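Local structure of adenosine deaminase (4GXW) at residues Val32-Cys36 / Arg238-Gly242; Val261-Thr267 / Lys295-Asp301. The protein binds a zinc ion and probably acts as a hydrolytic deaminase of adenine or a related purine. Where two conformers were deposited one is given. Numbering follows the deposited sequence.

Contact 1 (Val32-Cys36 / Arg238-Gly242); sequences VELHC and RVDHG. With ZN (zinc ion), chain C.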
ATOM      1  N   VAL A  32      -2.166  -5.719   9.287  0.69  8.21           N
ATOM      2  CA  VAL A  32      -1.969  -4.294   9.071  0.69  8.07           C
ATOM      3  C   VAL A  32      -1.823  -4.091   7.570  0.69  8.53           C
ATOM      4  O   VAL A  32      -1.448  -5.012   6.834  0.69  9.08           O
ATOM      5  CB  VAL A  32      -0.738  -3.718   9.801  0.69  9.61           C
ATOM      6  CG1 VAL A  32      -0.808  -4.023  11.289  0.69 13.28           C
ATOM      7  CG2 VAL A  32       0.548  -4.256   9.206  0.69  9.59           C
ATOM      8  N   GLU A  33      -2.144  -2.888   7.116  1.00  8.08           N
ATOM      9  CA  GLU A  33      -1.856  -2.483   5.737  1.00  7.89           C
ATOM     10  C   GLU A  33      -0.979  -1.235   5.803  1.00  8.45           C
ATOM     11  O   GLU A  33      -1.333  -0.254   6.473  1.00  9.27           O
ATOM     12  CB  GLU A  33      -3.118  -2.209   4.917  1.00 10.34           C
ATOM     13  CG  GLU A  33      -2.800  -1.801   3.475  1.00 10.55           C
ATOM     14  CD  GLU A  33      -3.891  -2.150   2.493  1.00  9.95           C
ATOM     15  OE1 GLU A  33      -5.044  -1.677   2.671  1.00 10.02           O
ATOM     16  OE2 GLU A  33      -3.599  -2.902   1.532  1.00 10.02           O
ATOM     17  N   LEU A  34       0.166  -1.295   5.122  1.00  7.71           N
ATOM     18  CA  LEU A  34       1.159  -0.224   5.162  1.00  7.76           C
ATOM     19  C   LEU A  34       1.396   0.421   3.804  1.00  8.12           C
ATOM     20  O   LEU A  34       2.171   1.365   3.701  1.00  9.06           O
ATOM     21  CB  LEU A  34       2.497  -0.750   5.690  1.00  9.90           C
ATOM     22  CG  LEU A  34       2.515  -1.357   7.088  1.00  8.76           C
ATOM     23  CD1 LEU A  34       3.917  -1.828   7.438  1.00 11.05           C
ATOM     24  CD2 LEU A  34       2.014  -0.341   8.107  1.00 10.44           C
ATOM     25  N   HIS A  35       0.747  -0.091   2.760  1.00  7.68           N
ATOM     26  CA  HIS A  35       0.963   0.405   1.399  1.00  8.24           C
ATOM     27  C   HIS A  35      -0.352   0.406   0.639  1.00  8.40           C
ATOM     28  O   HIS A  35      -0.749  -0.602   0.044  1.00  8.71           O
ATOM     29  CB  HIS A  35       2.023  -0.441   0.670  1.00  9.49           C
ATOM     30  CG  HIS A  35       2.467   0.124  -0.651  1.00  7.93           C
ATOM     31  ND1 HIS A  35       3.722  -0.120  -1.170  1.00  8.83           N
ATOM     32  CD2 HIS A  35       1.828   0.897  -1.566  1.00  9.54           C
ATOM     33  CE1 HIS A  35       3.841   0.495  -2.337  1.00  8.61           C
ATOM     34  NE2 HIS A  35       2.707   1.130  -2.598  1.00  9.09           N
ATOM     35  N   CYS A  36      -1.032   1.545   0.682  1.00  8.25           N
ATOM     36  CA  CYS A  36      -2.313   1.709   0.012  1.00  7.96           C
ATOM     37  C   CYS A  36      -2.525   3.172  -0.309  1.00  8.13           C
ATOM     38  O   CYS A  36      -2.426   4.026   0.572  1.00  8.66           O
ATOM     39  CB  CYS A  36      -3.454   1.224   0.905  1.00  8.05           C
ATOM     40  SG  CYS A  36      -5.041   1.272   0.064  1.00 12.51           S
ATOM     41  N   ARG A 238      11.088   2.847   6.497  1.00  8.63           N
ATOM     42  CA  ARG A 238      10.796   1.625   5.756  1.00  8.79           C
ATOM     43  C   ARG A 238      10.811   1.949   4.270  1.00  8.20           C
ATOM     44  O   ARG A 238      10.919   3.113   3.893  1.00  8.00           O
ATOM     45  CB  ARG A 238       9.476   0.969   6.200  1.00 11.18           C
ATOM     46  CG  ARG A 238       8.250   1.848   6.022  1.00  9.50           C
ATOM     47  CD  ARG A 238       6.958   1.143   6.482  1.00 11.06           C
ATOM     48  NE  ARG A 238       5.793   1.950   6.118  1.00  8.90           N
ATOM     49  CZ  ARG A 238       4.858   2.402   6.955  1.00  8.43           C
ATOM     50  NH1 ARG A 238       4.876   2.106   8.247  1.00  9.67           N
ATOM     51  NH2 ARG A 238       3.875   3.152   6.489  1.00  9.21           N
ATOM     52  N   VAL A 239      10.737   0.911   3.441  1.00  7.69           N
ATOM     53  CA  VAL A 239      10.820   1.053   1.997  1.00  7.45           C
ATOM     54  C   VAL A 239       9.568   0.508   1.331  1.00  7.57           C
ATOM     55  O   VAL A 239       9.070  -0.548   1.712  1.00  7.87           O
ATOM     56  CB  VAL A 239      12.060   0.296   1.447  1.00  8.04           C
ATOM     57  CG1 VAL A 239      12.097   0.328  -0.066  1.00  9.29           C
ATOM     58  CG2 VAL A 239      13.335   0.880   2.006  1.00 11.31           C
ATOM     59  N   ASP A 240       9.063   1.226   0.333  1.00  7.03           N
ATOM     60  CA  ASP A 240       7.962   0.748  -0.499  1.00  8.28           C
ATOM     61  C   ASP A 240       8.470   0.152  -1.809  1.00  7.04           C
ATOM     62  O   ASP A 240       9.187   0.803  -2.575  1.00  7.62           O
ATOM     63  CB  ASP A 240       6.929   1.855  -0.725  1.00  8.24           C
ATOM     64  CG  ASP A 240       6.388   2.392   0.579  1.00  7.84           C
ATOM     65  OD1 ASP A 240       5.840   1.593   1.381  1.00  8.62           O
ATOM     66  OD2 ASP A 240       6.551   3.614   0.825  1.00  8.54           O
ATOM     67  N   HIS A 241       8.098  -1.112  -2.020  1.00  7.59           N
ATOM     68  CA  HIS A 241       8.521  -1.962  -3.138  1.00  9.26           C
ATOM     69  C   HIS A 241       9.944  -2.483  -2.909  1.00  8.27           C
ATOM     70  O   HIS A 241      10.141  -3.513  -2.259  1.00 10.59           O
ATOM     71  CB  HIS A 241       8.370  -1.288  -4.509  1.00  8.86           C
ATOM     72  CG  HIS A 241       6.959  -0.914  -4.865  1.00  9.32           C
ATOM     73  ND1 HIS A 241       5.924  -1.828  -4.908  1.00  9.04           N
ATOM     74  CD2 HIS A 241       6.425   0.280  -5.219  1.00 11.10           C
ATOM     75  CE1 HIS A 241       4.814  -1.209  -5.280  1.00  9.46           C
ATOM     76  NE2 HIS A 241       5.092   0.070  -5.476  1.00  9.31           N
ATOM     77  N   GLY A 242      10.937  -1.770  -3.420  1.00  8.15           N
ATOM     78  CA  GLY A 242      12.325  -2.142  -3.225  1.00  9.76           C
ATOM     79  C   GLY A 242      12.832  -3.298  -4.055  1.00  8.92           C
ATOM     80  O   GLY A 242      13.932  -3.770  -3.808  1.00 10.21           O
TER
HETATM   81 ZN    ZN C 401       2.254   2.499  -4.210  0.72 10.58          ZN
HETATM   82  O   HOH W   1       4.687   2.518   3.637  1.00  9.31           O
HETATM   83  O   HOH W   2       2.919   1.717  -5.891  1.00 13.73           O
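No direct hydrogen bond joins Val32-Cys36 to Arg238-Gly242; water, zinc and side-chain ends bridge the gap. His35 and Asp240 are the closest backbone pair, with CA atoms 7.3 Å apart. Leu34, in its m,t rotamer, sends CD2 over one face of the Arg238 guanidinium, 3.8 Å from NH1. Arg238 leaves its backbone with chi1 p and then runs extended through chi2 and chi3, so a long, flexible residue can carry its charge across the buried core to a salt bridge with Glu114. Water 1 links the two segments: it donates to Leu34 O (2.8 Å) and to Asp240 OD1 (2.7 Å) and accepts from Arg238 NE (2.8 Å). Asp240, chi1 m, brings OD1 to this water; the same oxygen bonds to Thr263. His35, chi1 t, directs NE2 onto the zinc at 2.2 Å, while ND1 bonds to Thr263; an imidazole can use one ring nitrogen for the metal and the other for a hydrogen bond. His241 has phi +77°, and its chi1 m rotamer swings the ring back so that His35 CE1 lies over its face, 3.4 Å from His241 NE2. That same NE2 hydrogen-bonds to the zinc-bound water 2 at 2.8 Å, and ND1 to Tyr243 OH. Histidines at strand ends meeting a metal and its water are characteristic of the amidohydrolase active site at the C-terminal mouth of a TIM barrel.

Contact 2 (Val261-Thr267 / Lys295-Asp301); sequences VFTVVPT and KIHPNTD. With ZN (zinc ion), chain C.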
ATOM      1  N   VAL A 261      11.957  -2.931   6.908  1.00 10.89           N
ATOM      2  CA  VAL A 261      10.765  -3.558   6.337  1.00  9.91           C
ATOM      3  C   VAL A 261      10.461  -3.015   4.933  1.00  7.70           C
ATOM      4  O   VAL A 261      10.507  -1.802   4.698  1.00  9.25           O
ATOM      5  CB  VAL A 261       9.519  -3.403   7.253  1.00  8.91           C
ATOM      6  CG1 VAL A 261       8.282  -3.981   6.586  1.00 11.23           C
ATOM      7  CG2 VAL A 261       9.757  -4.076   8.610  1.00 10.76           C
ATOM      8  N   PHE A 262      10.167  -3.927   4.008  1.00  7.72           N
ATOM      9  CA  PHE A 262       9.823  -3.595   2.628  1.00  8.10           C
ATOM     10  C   PHE A 262       8.348  -3.916   2.405  1.00  7.53           C
ATOM     11  O   PHE A 262       7.925  -5.061   2.589  1.00  8.42           O
ATOM     12  CB  PHE A 262      10.659  -4.444   1.654  1.00  8.19           C
ATOM     13  CG  PHE A 262      12.120  -4.109   1.665  1.00  9.53           C
ATOM     14  CD1 PHE A 262      12.940  -4.544   2.702  1.00 10.17           C
ATOM     15  CD2 PHE A 262      12.678  -3.361   0.648  1.00 10.47           C
ATOM     16  CE1 PHE A 262      14.295  -4.231   2.718  1.00 14.72           C
ATOM     17  CE2 PHE A 262      14.039  -3.040   0.660  1.00 11.91           C
ATOM     18  CZ  PHE A 262      14.841  -3.477   1.692  1.00 11.34           C
ATOM     19  N   THR A 263       7.559  -2.922   2.011  1.00  7.76           N
ATOM     20  CA  THR A 263       6.173  -3.191   1.672  1.00  8.59           C
ATOM     21  C   THR A 263       6.167  -3.697   0.237  1.00  8.36           C
ATOM     22  O   THR A 263       6.830  -3.132  -0.628  1.00 10.68           O
ATOM     23  CB  THR A 263       5.260  -1.959   1.871  1.00  7.99           C
ATOM     24  OG1 THR A 263       5.556  -0.966   0.882  1.00  7.82           O
ATOM     25  CG2 THR A 263       5.432  -1.366   3.266  1.00  8.80           C
ATOM     26  N   VAL A 264       5.452  -4.784  -0.012  1.00  7.69           N
ATOM     27  CA  VAL A 264       5.440  -5.388  -1.347  1.00  7.82           C
ATOM     28  C   VAL A 264       4.013  -5.566  -1.836  1.00  8.41           C
ATOM     29  O   VAL A 264       3.068  -5.637  -1.036  1.00  8.44           O
ATOM     30  CB  VAL A 264       6.225  -6.730  -1.390  1.00  9.00           C
ATOM     31  CG1 VAL A 264       7.697  -6.519  -0.981  1.00  9.23           C
ATOM     32  CG2 VAL A 264       5.542  -7.784  -0.512  1.00  9.07           C
ATOM     33  N   VAL A 265       3.864  -5.622  -3.154  1.00  8.28           N
ATOM     34  CA  VAL A 265       2.554  -5.609  -3.783  1.00  8.61           C
ATOM     35  C   VAL A 265       2.533  -6.708  -4.843  1.00  9.76           C
ATOM     36  O   VAL A 265       3.102  -6.547  -5.926  1.00  9.63           O
ATOM     37  CB  VAL A 265       2.281  -4.226  -4.431  1.00  8.42           C
ATOM     38  CG1 VAL A 265       0.922  -4.204  -5.113  1.00  9.33           C
ATOM     39  CG2 VAL A 265       2.400  -3.109  -3.384  1.00 10.12           C
ATOM     40  N   PRO A 266       1.899  -7.850  -4.531  1.00  9.98           N
ATOM     41  CA  PRO A 266       1.878  -8.937  -5.517  1.00 11.02           C
ATOM     42  C   PRO A 266       1.265  -8.520  -6.850  1.00 11.02           C
ATOM     43  O   PRO A 266       1.716  -8.980  -7.902  1.00 11.55           O
ATOM     44  CB  PRO A 266       1.076 -10.051  -4.818  1.00 11.71           C
ATOM     45  CG  PRO A 266       0.533  -9.456  -3.547  1.00 12.32           C
ATOM     46  CD  PRO A 266       1.370  -8.261  -3.222  1.00  9.17           C
ATOM     47  N   THR A 267       0.283  -7.626  -6.824  1.00  9.51           N
ATOM     48  CA  THR A 267      -0.344  -7.153  -8.054  1.00 10.96           C
ATOM     49  C   THR A 267       0.381  -5.981  -8.728  1.00  9.48           C
ATOM     50  O   THR A 267      -0.224  -5.299  -9.556  1.00 11.51           O
ATOM     51  CB  THR A 267      -1.806  -6.749  -7.799  1.00 11.06           C
ATOM     52  OG1 THR A 267      -1.858  -5.775  -6.747  1.00 11.95           O
ATOM     53  CG2 THR A 267      -2.619  -7.971  -7.392  1.00 12.62           C
ATOM     54  N   LYS A 295      12.865  -8.503   5.330  1.00 10.14           N
ATOM     55  CA  LYS A 295      11.516  -8.525   5.889  1.00  8.96           C
ATOM     56  C   LYS A 295      10.551  -7.881   4.917  1.00  9.00           C
ATOM     57  O   LYS A 295      10.643  -6.676   4.673  1.00 10.83           O
ATOM     58  CB  LYS A 295      11.477  -7.743   7.208  1.00  9.30           C
ATOM     59  CG  LYS A 295      12.241  -8.377   8.352  1.00 12.70           C
ATOM     60  CD  LYS A 295      11.965  -7.634   9.661  1.00 16.08           C
ATOM     61  CE  LYS A 295      12.581  -8.342  10.861  1.00 24.37           C
ATOM     62  NZ  LYS A 295      12.140  -7.721  12.146  1.00 27.66           N
ATOM     63  N   ILE A 296       9.636  -8.664   4.361  1.00  8.80           N
ATOM     64  CA  ILE A 296       8.617  -8.121   3.479  1.00  7.85           C
ATOM     65  C   ILE A 296       7.234  -8.204   4.113  1.00  8.53           C
ATOM     66  O   ILE A 296       7.011  -8.970   5.058  1.00  8.08           O
ATOM     67  CB  ILE A 296       8.613  -8.778   2.071  1.00  8.17           C
ATOM     68  CG1 ILE A 296       8.056 -10.208   2.124  1.00  9.68           C
ATOM     69  CG2 ILE A 296      10.014  -8.732   1.455  1.00  9.79           C
ATOM     70  CD1 ILE A 296       7.951 -10.877   0.747  1.00  9.42           C
ATOM     71  N   HIS A 297       6.307  -7.433   3.560  1.00  7.66           N
ATOM     72  CA  HIS A 297       4.940  -7.372   4.052  1.00  8.19           C
ATOM     73  C   HIS A 297       4.038  -7.060   2.870  1.00  7.58           C
ATOM     74  O   HIS A 297       4.229  -6.043   2.214  1.00  7.87           O
ATOM     75  CB  HIS A 297       4.812  -6.287   5.121  1.00  7.85           C
ATOM     76  CG  HIS A 297       3.411  -6.097   5.603  1.00  7.86           C
ATOM     77  ND1 HIS A 297       2.619  -5.053   5.181  1.00  8.68           N
ATOM     78  CD2 HIS A 297       2.656  -6.834   6.451  1.00  8.08           C
ATOM     79  CE1 HIS A 297       1.431  -5.152   5.756  1.00  8.44           C
ATOM     80  NE2 HIS A 297       1.425  -6.226   6.526  1.00  8.20           N
ATOM     81  N   PRO A 298       3.065  -7.937   2.584  1.00  7.56           N
ATOM     82  CA  PRO A 298       2.231  -7.772   1.386  1.00  8.07           C
ATOM     83  C   PRO A 298       1.067  -6.799   1.589  1.00  7.31           C
ATOM     84  O   PRO A 298       0.521  -6.709   2.694  1.00  7.85           O
ATOM     85  CB  PRO A 298       1.700  -9.180   1.148  1.00  9.28           C
ATOM     86  CG  PRO A 298       1.576  -9.735   2.535  1.00  8.10           C
ATOM     87  CD  PRO A 298       2.753  -9.189   3.296  1.00  8.20           C
ATOM     88  N   ASN A 299       0.696  -6.097   0.515  1.00  8.10           N
ATOM     89  CA  ASN A 299      -0.289  -5.032   0.564  1.00  8.21           C
ATOM     90  C   ASN A 299      -1.026  -4.947  -0.767  1.00  9.76           C
ATOM     91  O   ASN A 299      -0.586  -5.541  -1.752  1.00  9.45           O
ATOM     92  CB  ASN A 299       0.412  -3.701   0.834  1.00  8.74           C
ATOM     93  CG  ASN A 299       0.965  -3.611   2.228  1.00  7.55           C
ATOM     94  OD1 ASN A 299       0.261  -3.208   3.137  1.00  8.22           O
ATOM     95  ND2 ASN A 299       2.236  -3.984   2.407  1.00  7.71           N
ATOM     96  N   THR A 300      -2.114  -4.170  -0.802  1.00  9.09           N
ATOM     97  CA  THR A 300      -2.954  -4.040  -1.996  1.00  9.14           C
ATOM     98  C   THR A 300      -2.555  -2.916  -2.958  1.00 10.01           C
ATOM     99  O   THR A 300      -2.824  -3.024  -4.158  1.00  9.32           O
ATOM    100  CB  THR A 300      -4.467  -3.893  -1.651  1.00 10.04           C
ATOM    101  OG1 THR A 300      -4.682  -2.704  -0.879  1.00 10.00           O
ATOM    102  CG2 THR A 300      -4.990  -5.114  -0.882  1.00 10.35           C
ATOM    103  N   ASP A 301      -1.951  -1.840  -2.437  1.00  9.65           N
ATOM    104  CA  ASP A 301      -1.511  -0.657  -3.227  1.00  9.59           C
ATOM    105  C   ASP A 301      -2.689   0.174  -3.751  1.00 11.18           C
ATOM    106  O   ASP A 301      -2.917   1.295  -3.289  1.00 12.63           O
ATOM    107  CB  ASP A 301      -0.554  -1.071  -4.365  1.00 10.49           C
ATOM    108  CG  ASP A 301       0.438   0.038  -4.809  1.00 14.96           C
ATOM    109  OD1 ASP A 301       0.551   1.156  -4.243  1.00 13.69           O
ATOM    110  OD2 ASP A 301       1.179  -0.254  -5.772  1.00 17.96           O
TER
HETATM  111 ZN    ZN C 401       2.254   2.499  -4.210  0.72 10.58          ZN
HETATM  112  O   HOH W   3      -1.338  -6.815  -4.262  1.00 10.93           O
HETATM  113  O   HOH W   2       2.919   1.717  -5.891  1.00 13.73           O
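Lys295 lies beside Val261: its O accepts a hydrogen bond from Phe262 N (2.9 Å), while its long aliphatic chain leads away to a partly exposed position where NZ forms a salt bridge with Asp337. At Ile296 the side chain turns to the sheet face shared with Phe262 and Val264; its branched CB lies 3.9 Å from Val264 CG1, and Met317 and Phe331 of two helices complete this greasy layer. His297 faces the other way, beside Thr263. Its N makes a weak bond to Phe262 O (3.0 Å), and its O takes a good one from Val264 N (2.8 Å). These two parallel strands, crossing at -30°, are the last two of the (beta/alpha)8 barrel of the adenosine deaminase family, so the Ile296 face looks out to the helices and the His297 face into the barrel. Pro298 lacks an amide hydrogen, and Val261-Thr267 uses none here, bonding to N of His297 and Asn299; the apolar proline ring suits the helix-facing side, CB lying 4.4 Å from Val264 CG2. Asn299 continues the register with a weak bond from N to Val264 O (2.9 Å). Its ND2 donates to His297 ND1 (3.0 Å) and its OD1 receives Leu34 N, a double role for which an amide is well fitted. Water 3 then links Asn299 O (2.9 Å) to Thr267 N (3.1 Å). Thr300 points away, its hydroxyl bonded to Glu33. Asp301, at phi +70°, turns back so that CB lies 3.5 Å from Val265 CG1, OD1 binds zinc at 2.2 Å and OD2 accepts from metal-bound water 2 at 2.6 Å.

Overall arrangement
Both segments of contact 1 precede those of contact 2 in sequence, yet the contact centres lie about 6 Å apart within one barrel. Contact 1 spans the interior between the strands 31-33 and 238-239, whereas contact 2 pairs the neighbours 261-264 and 295-298, which fill the gap between them and so close the ring. The seams are backbone bonds from Val239 to Val261 and from His35 to Asp301. Side chains tie them further: Asp240 OD1 lies 2.6 Å from Thr263 OG1, and Glu33 OE2 2.7 Å from Thr300 OG1, both probable hydrogen bonds. Each contact contributes one zinc ligand, with His37 and His216 completing the protein share, and water 2 is hydrogen-bonded to His241 of one and Asp301 of the other.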